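Local atomic coordinates of autophagy-related protein 9 (Schizosaccharomyces pombe, PDB entry 7D0I), a protein that scrambles phospholipids between the two membrane leaflets as a homotrimer and supplies membrane for the growing autophagosome. Residues I428-L433 with L612-T617. The protein carries 1 engineered substitution. Sequence-based numbering, arbitrary orientation.
With LMN (Lauryl Maltose Neopentyl Glycol), chain H.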
ATOM      1  N   ILE A 428       3.351 -46.338 -40.493  1.00 57.05           N
ATOM      2  CA  ILE A 428       4.783 -46.472 -40.240  1.00 57.05           C
ATOM      3  C   ILE A 428       5.330 -45.375 -39.348  1.00 57.05           C
ATOM      4  O   ILE A 428       6.544 -45.327 -39.116  1.00 57.05           O
ATOM      5  CB  ILE A 428       5.569 -46.505 -41.564  1.00 57.05           C
ATOM      6  CG1 ILE A 428       5.519 -45.140 -42.242  1.00 57.05           C
ATOM      7  CG2 ILE A 428       5.003 -47.572 -42.479  1.00 57.05           C
ATOM      8  CD1 ILE A 428       6.054 -45.154 -43.644  1.00 57.05           C
ATOM      9  N   VAL A 429       4.484 -44.478 -38.856  1.00 52.21           N
ATOM     10  CA  VAL A 429       4.869 -43.549 -37.806  1.00 52.21           C
ATOM     11  C   VAL A 429       4.311 -43.983 -36.459  1.00 52.21           C
ATOM     12  O   VAL A 429       5.006 -43.910 -35.448  1.00 52.21           O
ATOM     13  CB  VAL A 429       4.432 -42.114 -38.159  1.00 52.21           C
ATOM     14  CG1 VAL A 429       4.343 -41.263 -36.912  1.00 52.21           C
ATOM     15  CG2 VAL A 429       5.420 -41.500 -39.123  1.00 52.21           C
ATOM     16  N   ALA A 430       3.070 -44.464 -36.432  1.00 51.52           N
ATOM     17  CA  ALA A 430       2.518 -45.000 -35.196  1.00 51.52           C
ATOM     18  C   ALA A 430       3.282 -46.237 -34.749  1.00 51.52           C
ATOM     19  O   ALA A 430       3.476 -46.455 -33.548  1.00 51.52           O
ATOM     20  CB  ALA A 430       1.035 -45.317 -35.372  1.00 51.52           C
ATOM     21  N   ILE A 431       3.741 -47.051 -35.701  1.00 51.44           N
ATOM     22  CA  ILE A 431       4.533 -48.227 -35.352  1.00 51.44           C
ATOM     23  C   ILE A 431       5.839 -47.810 -34.690  1.00 51.44           C
ATOM     24  O   ILE A 431       6.198 -48.303 -33.612  1.00 51.44           O
ATOM     25  CB  ILE A 431       4.780 -49.095 -36.598  1.00 51.44           C
ATOM     26  CG1 ILE A 431       3.512 -49.867 -36.964  1.00 51.44           C
ATOM     27  CG2 ILE A 431       5.938 -50.041 -36.367  1.00 51.44           C
ATOM     28  CD1 ILE A 431       3.639 -50.678 -38.227  1.00 51.44           C
ATOM     29  N   TYR A 432       6.575 -46.900 -35.330  1.00 50.52           N
ATOM     30  CA  TYR A 432       7.809 -46.423 -34.727  1.00 50.52           C
ATOM     31  C   TYR A 432       7.549 -45.795 -33.369  1.00 50.52           C
ATOM     32  O   TYR A 432       8.348 -45.950 -32.444  1.00 50.52           O
ATOM     33  CB  TYR A 432       8.509 -45.412 -35.627  1.00 50.52           C
ATOM     34  CG  TYR A 432       9.568 -44.642 -34.878  1.00 50.52           C
ATOM     35  CD1 TYR A 432      10.812 -45.195 -34.645  1.00 50.52           C
ATOM     36  CD2 TYR A 432       9.310 -43.375 -34.377  1.00 50.52           C
ATOM     37  CE1 TYR A 432      11.775 -44.505 -33.950  1.00 50.52           C
ATOM     38  CE2 TYR A 432      10.267 -42.683 -33.678  1.00 50.52           C
ATOM     39  CZ  TYR A 432      11.498 -43.250 -33.470  1.00 50.52           C
ATOM     40  OH  TYR A 432      12.457 -42.556 -32.774  1.00 50.52           O
ATOM     41  N   LEU A 433       6.444 -45.067 -33.232  1.00 47.25           N
ATOM     42  CA  LEU A 433       6.195 -44.374 -31.979  1.00 47.25           C
ATOM     43  C   LEU A 433       5.894 -45.356 -30.861  1.00 47.25           C
ATOM     44  O   LEU A 433       6.381 -45.189 -29.739  1.00 47.25           O
ATOM     45  CB  LEU A 433       5.051 -43.381 -32.143  1.00 47.25           C
ATOM     46  CG  LEU A 433       5.139 -42.218 -31.165  1.00 47.25           C
ATOM     47  CD1 LEU A 433       6.418 -41.449 -31.398  1.00 47.25           C
ATOM     48  CD2 LEU A 433       3.944 -41.316 -31.317  1.00 47.25           C
ATOM     49  N   LEU A 612      -2.868 -43.223 -31.014  1.00 41.49           N
ATOM     50  CA  LEU A 612      -4.127 -43.425 -31.720  1.00 41.49           C
ATOM     51  C   LEU A 612      -4.487 -42.226 -32.588  1.00 41.49           C
ATOM     52  O   LEU A 612      -5.175 -42.377 -33.605  1.00 41.49           O
ATOM     53  CB  LEU A 612      -5.242 -43.718 -30.721  1.00 41.49           C
ATOM     54  CG  LEU A 612      -6.565 -44.203 -31.308  1.00 41.49           C
ATOM     55  CD1 LEU A 612      -6.353 -45.492 -32.065  1.00 41.49           C
ATOM     56  CD2 LEU A 612      -7.590 -44.394 -30.211  1.00 41.49           C
ATOM     57  N   GLY A 613      -4.023 -41.030 -32.223  1.00 39.05           N
ATOM     58  CA  GLY A 613      -4.319 -39.861 -33.024  1.00 39.05           C
ATOM     59  C   GLY A 613      -3.549 -39.828 -34.322  1.00 39.05           C
ATOM     60  O   GLY A 613      -4.055 -39.339 -35.331  1.00 39.05           O
ATOM     61  N   ILE A 614      -2.322 -40.344 -34.324  1.00 39.15           N
ATOM     62  CA  ILE A 614      -1.590 -40.448 -35.578  1.00 39.15           C
ATOM     63  C   ILE A 614      -2.344 -41.333 -36.555  1.00 39.15           C
ATOM     64  O   ILE A 614      -2.261 -41.145 -37.771  1.00 39.15           O
ATOM     65  CB  ILE A 614      -0.165 -40.958 -35.314  1.00 39.15           C
ATOM     66  CG1 ILE A 614       0.572 -39.977 -34.412  1.00 39.15           C
ATOM     67  CG2 ILE A 614       0.592 -41.136 -36.609  1.00 39.15           C
ATOM     68  CD1 ILE A 614       1.998 -40.346 -34.173  1.00 39.15           C
ATOM     69  N   LEU A 615      -3.113 -42.291 -36.042  1.00 39.42           N
ATOM     70  CA  LEU A 615      -3.925 -43.131 -36.909  1.00 39.42           C
ATOM     71  C   LEU A 615      -5.215 -42.437 -37.314  1.00 39.42           C
ATOM     72  O   LEU A 615      -5.656 -42.563 -38.459  1.00 39.42           O
ATOM     73  CB  LEU A 615      -4.239 -44.454 -36.214  1.00 39.42           C
ATOM     74  CG  LEU A 615      -3.050 -45.358 -35.904  1.00 39.42           C
ATOM     75  CD1 LEU A 615      -3.517 -46.600 -35.182  1.00 39.42           C
ATOM     76  CD2 LEU A 615      -2.328 -45.720 -37.182  1.00 39.42           C
ATOM     77  N   LEU A 616      -5.836 -41.707 -36.397  1.00 39.05           N
ATOM     78  CA  LEU A 616      -7.145 -41.129 -36.660  1.00 39.05           C
ATOM     79  C   LEU A 616      -7.099 -39.744 -37.294  1.00 39.05           C
ATOM     80  O   LEU A 616      -8.160 -39.175 -37.564  1.00 39.05           O
ATOM     81  CB  LEU A 616      -7.960 -41.071 -35.370  1.00 39.05           C
ATOM     82  CG  LEU A 616      -8.368 -42.442 -34.843  1.00 39.05           C
ATOM     83  CD1 LEU A 616      -9.293 -42.307 -33.658  1.00 39.05           C
ATOM     84  CD2 LEU A 616      -9.026 -43.245 -35.949  1.00 39.05           C
ATOM     85  N   THR A 617      -5.920 -39.179 -37.536  1.00 37.76           N
ATOM     86  CA  THR A 617      -5.886 -37.870 -38.183  1.00 37.76           C
ATOM     87  C   THR A 617      -6.344 -37.903 -39.638  1.00 37.76           C
ATOM     88  O   THR A 617      -6.919 -36.910 -40.101  1.00 37.76           O
ATOM     89  CB  THR A 617      -4.497 -37.241 -38.112  1.00 37.76           C
ATOM     90  OG1 THR A 617      -3.491 -38.229 -38.360  1.00 37.76           O
ATOM     91  CG2 THR A 617      -4.274 -36.629 -36.761  1.00 37.76           C
TER
HETATM   92  C1  LMN H 802       8.146 -34.223 -32.751  1.00 61.50           C
HETATM   93  O1  LMN H 802       9.136 -33.746 -33.461  1.00 61.50           O
HETATM   94  C2  LMN H 802       8.256 -33.753 -31.280  1.00 61.50           C
HETATM   95  O2  LMN H 802       7.954 -32.359 -31.238  1.00 61.50           O
HETATM   96  C3  LMN H 802       7.336 -34.462 -30.327  1.00 61.50           C
HETATM   97  O3  LMN H 802       7.851 -34.192 -28.977  1.00 61.50           O
HETATM   98  C4  LMN H 802       7.228 -35.922 -30.505  1.00 61.50           C
HETATM   99  O4  LMN H 802       5.999 -36.413 -29.803  1.00 61.50           O
HETATM  100  C5  LMN H 802       7.113 -36.322 -31.931  1.00 61.50           C
HETATM  101  O5  LMN H 802       8.212 -35.765 -32.739  1.00 61.50           O
HETATM  102  C6  LMN H 802       7.147 -37.844 -32.065  1.00 61.50           C
HETATM  103  O6  LMN H 802       7.154 -38.182 -33.435  1.00 61.50           O
HETATM  104  CAA LMN H 802      11.618 -43.728 -39.420  1.00 61.50           C
HETATM  105  CAB LMN H 802      12.924 -33.039 -46.048  1.00 61.50           C
HETATM  106  OAI LMN H 802       8.325 -39.388 -25.870  1.00 61.50           O
HETATM  107  OAJ LMN H 802      14.039 -25.687 -30.104  1.00 61.50           O
HETATM  108  OAL LMN H 802      11.536 -34.260 -30.173  1.00 61.50           O
HETATM  109  OAN LMN H 802      13.224 -28.595 -31.508  1.00 61.50           O
HETATM  110  OAP LMN H 802      13.785 -30.654 -33.197  1.00 61.50           O
HETATM  111  OAQ LMN H 802       5.907 -38.334 -24.677  1.00 61.50           O
HETATM  112  OAR LMN H 802      15.645 -27.103 -26.552  1.00 61.50           O
HETATM  113  OAS LMN H 802       5.429 -35.618 -25.143  1.00 61.50           O
HETATM  114  OAT LMN H 802      14.631 -29.409 -25.349  1.00 61.50           O
HETATM  115  OAU LMN H 802       4.374 -35.451 -28.051  1.00 61.50           O
HETATM  116  OAV LMN H 802      13.819 -31.307 -27.664  1.00 61.50           O
HETATM  117  CAW LMN H 802      11.420 -42.852 -38.162  1.00 61.50           C
HETATM  118  CAX LMN H 802      12.395 -32.895 -44.604  1.00 61.50           C
HETATM  119  CAY LMN H 802       9.936 -42.407 -38.080  1.00 61.50           C
HETATM  120  CAZ LMN H 802      13.173 -33.863 -43.678  1.00 61.50           C
HETATM  121  CBA LMN H 802       9.765 -41.215 -37.097  1.00 61.50           C
HETATM  122  CBB LMN H 802      12.631 -33.740 -42.227  1.00 61.50           C
HETATM  123  CBC LMN H 802      11.140 -40.555 -36.773  1.00 61.50           C
HETATM  124  CBD LMN H 802      12.956 -32.324 -41.670  1.00 61.50           C
HETATM  125  CBE LMN H 802      11.068 -39.867 -35.378  1.00 61.50           C
HETATM  126  CBF LMN H 802      13.225 -32.435 -40.139  1.00 61.50           C
HETATM  127  CBG LMN H 802       9.762 -39.022 -35.284  1.00 61.50           C
HETATM  128  CBH LMN H 802      11.951 -32.022 -39.341  1.00 61.50           C
HETATM  129  CBI LMN H 802      10.021 -37.626 -35.938  1.00 61.50           C
HETATM  130  CBJ LMN H 802      11.446 -33.257 -38.528  1.00 61.50           C
HETATM  131  CBK LMN H 802      11.116 -36.863 -35.111  1.00 61.50           C
HETATM  132  CBL LMN H 802      10.711 -32.759 -37.233  1.00 61.50           C
HETATM  133  CBM LMN H 802       7.743 -39.293 -27.148  1.00 61.50           C
HETATM  134  CBN LMN H 802      13.640 -26.270 -28.883  1.00 61.50           C
HETATM  135  CBP LMN H 802      12.170 -33.042 -29.851  1.00 61.50           C
HETATM  136  CBQ LMN H 802      11.499 -35.537 -35.860  1.00 61.50           C
HETATM  137  CBR LMN H 802       9.937 -33.499 -36.074  1.00 61.50           C
HETATM  138  CBS LMN H 802      10.129 -34.729 -33.801  1.00 61.50           C
HETATM  139  CBT LMN H 802      12.124 -33.315 -34.645  1.00 61.50           C
HETATM  140  OBV LMN H 802      11.672 -31.959 -34.489  1.00 61.50           O
HETATM  141  OBX LMN H 802      11.950 -32.510 -32.204  1.00 61.50           O
HETATM  142  OBY LMN H 802       5.908 -38.253 -28.345  1.00 61.50           O
HETATM  143  OBZ LMN H 802      13.846 -28.641 -29.360  1.00 61.50           O
HETATM  144  OCB LMN H 802      11.964 -30.158 -29.287  1.00 61.50           O
HETATM  145  CCC LMN H 802       6.336 -38.776 -27.026  1.00 61.50           C
HETATM  146  CCD LMN H 802      14.452 -27.509 -28.622  1.00 61.50           C
HETATM  147  CCF LMN H 802      11.743 -31.991 -30.830  1.00 61.50           C
HETATM  148  CCH LMN H 802      12.260 -29.701 -31.636  1.00 61.50           C
HETATM  149  CCJ LMN H 802      11.547 -31.496 -33.174  1.00 61.50           C
HETATM  150  CCL LMN H 802      12.417 -30.266 -33.005  1.00 61.50           C
HETATM  151  CCM LMN H 802      10.925 -34.268 -35.104  1.00 61.50           C
HETATM  152  CCN LMN H 802       6.293 -37.712 -25.919  1.00 61.50           C
HETATM  153  CCO LMN H 802      14.497 -27.767 -27.113  1.00 61.50           C
HETATM  154  CCQ LMN H 802      12.493 -30.678 -30.559  1.00 61.50           C
HETATM  155  CCR LMN H 802       6.307 -36.840 -28.523  1.00 61.50           C
HETATM  156  CCS LMN H 802      12.784 -29.291 -28.556  1.00 61.50           C
HETATM  157  CCT LMN H 802       5.338 -36.613 -26.214  1.00 61.50           C
HETATM  158  CCU LMN H 802      14.562 -29.223 -26.800  1.00 61.50           C
HETATM  159  CCV LMN H 802       5.616 -35.926 -27.501  1.00 61.50           C
HETATM  160  CCW LMN H 802      13.390 -29.975 -27.323  1.00 61.50           C
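The helical segments 428-433 and 612-617 run antiparallel, their axes at 178° and 9.0 Å apart at closest approach, with Ala430 and Ile614 as the nearest backbone pair. No hydrogen bond crosses between them, so the joint is apolar packing; Ile614 buries the largest share and enters three of the four side-chain pairs. Its CG1 lies anti to the carbonyl carbon (chi1 -61°) and the chain is extended beyond it (chi2 -176°), which sends CD1 between two residues one helical turn apart: CD1 lies 3.7 Å from Val429 CG1 and 3.6 Å from Leu433 CD2. Both cross the isoleucine at about a right angle, branch tip against branch tip. Ile614 CG2, anti to the backbone N, lies nearest Val429 CG1 and farther from Ala430 N. The CA atoms of Ala430 and Ile614 are 6.1 Å apart, consistent with the small alanine permitting the approach, and Leu615 reaches in from the surface to set CD2 3.8 Å from Ala430 CB. Helix 427-447 is an intramembrane element of the Atg9 protomer and helix 603-624 probably another, packed beside a detergent site consistent with a place where scrambled lipid could lie. Beyond Ile614 lie His373 and Thr374. Leu433 CD1 stands 3.7 Å from LMN C6. Tyr432 instead touches Phe261 and Val213; LMN CAW sits 4.1 Å above its ring plane, over the centre, and the alkyl chain runs on past the ring, CBE 3.4 Å from CE2. An alanine here would remove the ring, probably leaving the alkyl chain less well defined. Val429 lines the pocket of a second LMN.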